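Local coordinates for sigma-54 interaction domain protein (Enterococcus faecalis, PDB 3GDW), which is probably a transcriptional regulator of the sigma-54 activator type, represented here by its mannose-type phosphotransferase IIA domain, which packs as a two-fold dimer, at the interface of chains A and B. Residues are numbered along the deposited sequence; one frame, centred on the assembly and turned at random. Chains: chain A/B, Sigma-54 interaction domain protein.

The interface of chains A and B. Residues chain A 11, 71-72, 95-96; chain B 20, 96-99.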
loop_
_atom_site.group_PDB
_atom_site.type_symbol
_atom_site.label_atom_id
_atom_site.label_comp_id
_atom_site.label_asym_id
_atom_site.label_seq_id
_atom_site.Cartn_x
_atom_site.Cartn_y
_atom_site.Cartn_z
HETATM N N MSE A 11 7.674 -4.260 3.952
HETATM C CA MSE A 11 7.258 -4.112 2.537
HETATM C C MSE A 11 8.390 -4.513 1.593
HETATM O O MSE A 11 9.573 -4.338 1.910
HETATM C CB MSE A 11 6.885 -2.665 2.211
HETATM C CG MSE A 11 5.805 -2.035 3.093
HETATM SE SE MSE A 11 4.077 -2.920 2.882
HETATM C CE MSE A 11 3.479 -1.947 1.324
ATOM N N ASP A 71 2.913 -6.382 2.839
ATOM C CA ASP A 71 2.299 -6.267 1.525
ATOM C C ASP A 71 2.014 -7.644 0.928
ATOM O O ASP A 71 0.883 -7.981 0.671
ATOM C CB ASP A 71 3.103 -5.368 0.564
ATOM C CG ASP A 71 4.602 -5.736 0.467
ATOM O OD1 ASP A 71 5.063 -6.716 1.104
ATOM O OD2 ASP A 71 5.326 -5.023 -0.279
HETATM N N MSE A 72 3.061 -8.422 0.742
HETATM C CA MSE A 72 3.004 -9.553 -0.165
HETATM C C MSE A 72 3.089 -10.837 0.559
HETATM O O MSE A 72 3.548 -10.883 1.689
HETATM C CB MSE A 72 4.142 -9.503 -1.165
HETATM C CG MSE A 72 4.360 -8.139 -1.717
HETATM SE SE MSE A 72 4.258 -8.337 -3.532
HETATM C CE MSE A 72 6.154 -8.617 -3.953
HETATM N N MSE A 95 -1.735 -6.263 2.347
HETATM C CA MSE A 95 -2.088 -5.231 1.376
HETATM C C MSE A 95 -2.021 -3.842 2.015
HETATM O O MSE A 95 -2.893 -3.019 1.856
HETATM C CB MSE A 95 -3.435 -5.525 0.682
HETATM C CG MSE A 95 -3.370 -5.205 -0.832
HETATM SE SE MSE A 95 -5.068 -5.528 -1.617
HETATM C CE MSE A 95 -4.613 -7.273 -2.397
ATOM N N THR A 96 -0.960 -3.625 2.777
ATOM C CA THR A 96 -0.748 -2.382 3.476
ATOM C C THR A 96 -0.556 -1.231 2.490
ATOM O O THR A 96 0.147 -1.381 1.490
ATOM C CB THR A 96 0.438 -2.531 4.442
ATOM O OG1 THR A 96 0.037 -3.418 5.498
ATOM C CG2 THR A 96 0.820 -1.184 5.031
HETATM N N MSE B 20 7.331 1.135 -4.868
HETATM C CA MSE B 20 6.390 0.071 -5.224
HETATM C C MSE B 20 6.441 -0.265 -6.699
HETATM O O MSE B 20 6.400 -1.451 -7.048
HETATM C CB MSE B 20 4.942 0.434 -4.904
HETATM C CG MSE B 20 4.528 0.194 -3.538
HETATM SE SE MSE B 20 2.609 0.567 -3.420
HETATM C CE MSE B 20 2.569 0.460 -1.495
ATOM N N THR B 96 -4.024 1.464 -2.855
ATOM C CA THR B 96 -3.140 0.637 -3.672
ATOM C C THR B 96 -1.961 0.136 -2.835
ATOM O O THR B 96 -1.406 0.876 -2.046
ATOM C CB THR B 96 -2.613 1.410 -4.884
ATOM O OG1 THR B 96 -3.713 1.863 -5.679
ATOM C CG2 THR B 96 -1.763 0.506 -5.747
ATOM N N SER B 97 -1.635 -1.152 -2.975
ATOM C CA SER B 97 -0.478 -1.748 -2.328
ATOM C C SER B 97 0.400 -2.395 -3.421
ATOM O O SER B 97 0.028 -2.410 -4.575
ATOM C CB SER B 97 -0.942 -2.800 -1.307
ATOM O OG SER B 97 0.133 -3.165 -0.457
ATOM N N THR B 98 1.560 -2.923 -3.036
ATOM C CA THR B 98 2.546 -3.494 -3.984
ATOM C C THR B 98 1.916 -4.497 -4.952
ATOM O O THR B 98 2.155 -4.436 -6.147
ATOM C CB THR B 98 3.690 -4.180 -3.196
ATOM O OG1 THR B 98 4.062 -3.338 -2.104
ATOM C CG2 THR B 98 4.915 -4.387 -4.080
HETATM N N MSE B 99 1.087 -5.398 -4.422
HETATM C CA MSE B 99 0.465 -6.462 -5.221
HETATM C C MSE B 99 -0.422 -5.932 -6.302
HETATM O O MSE B 99 -0.467 -6.498 -7.393
HETATM C CB MSE B 99 -0.361 -7.389 -4.350
HETATM C CG MSE B 99 0.508 -8.256 -3.492
HETATM SE SE MSE B 99 1.707 -9.331 -4.630
HETATM C CE MSE B 99 0.561 -9.710 -6.221
#
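A:Met72 and B:Met99 cross one another at the apolar centre of this patch, part of a two-fold subunit interface between IIA domains. Their selenium atoms are modelled too close to be real, so the exact placement of these ends is doubtful. The B:Thr98 methyl CG2 faces the A:Met72 side chain. Packing is tighter at A:Met95, whose CG presses to 3.5 Å from CB of B:Ser97. On the flank, A:Met11 and B:Met20 touch tip to tip, their CE methyls 3.8 Å apart. The A:Met11 chain, from strand 6-12, is bent at both outer torsions, whereas B:Met20 reaches out of helix 16-28 fully extended beyond CG.

Towards the rim, the B:Thr98 hydroxyl OG1 donates at 2.8 Å to the carboxylate oxygen OD2 of A:Asp71, which receives it on its anti lone pair, away from OD1. With CG between the backbone N and carbonyl carbon (chi1 51°), A:Asp71 turns OD2 towards B:Thr98, while OD1 accepts the A:Met72 amide from above the carboxylate plane; the two bonds help fix the group's rotation. A:Asp71 is probably the conserved active-site aspartate of the family, so the active site probably borders the interface. The two-fold repeats these contacts with the chains exchanged, although the structure alone does not prove that the dimer is physiological. With OG anti to its backbone N (chi1 -167°), B:Ser97 donates to the A:Thr96 carbonyl O at 2.6 Å from above the carbonyl plane.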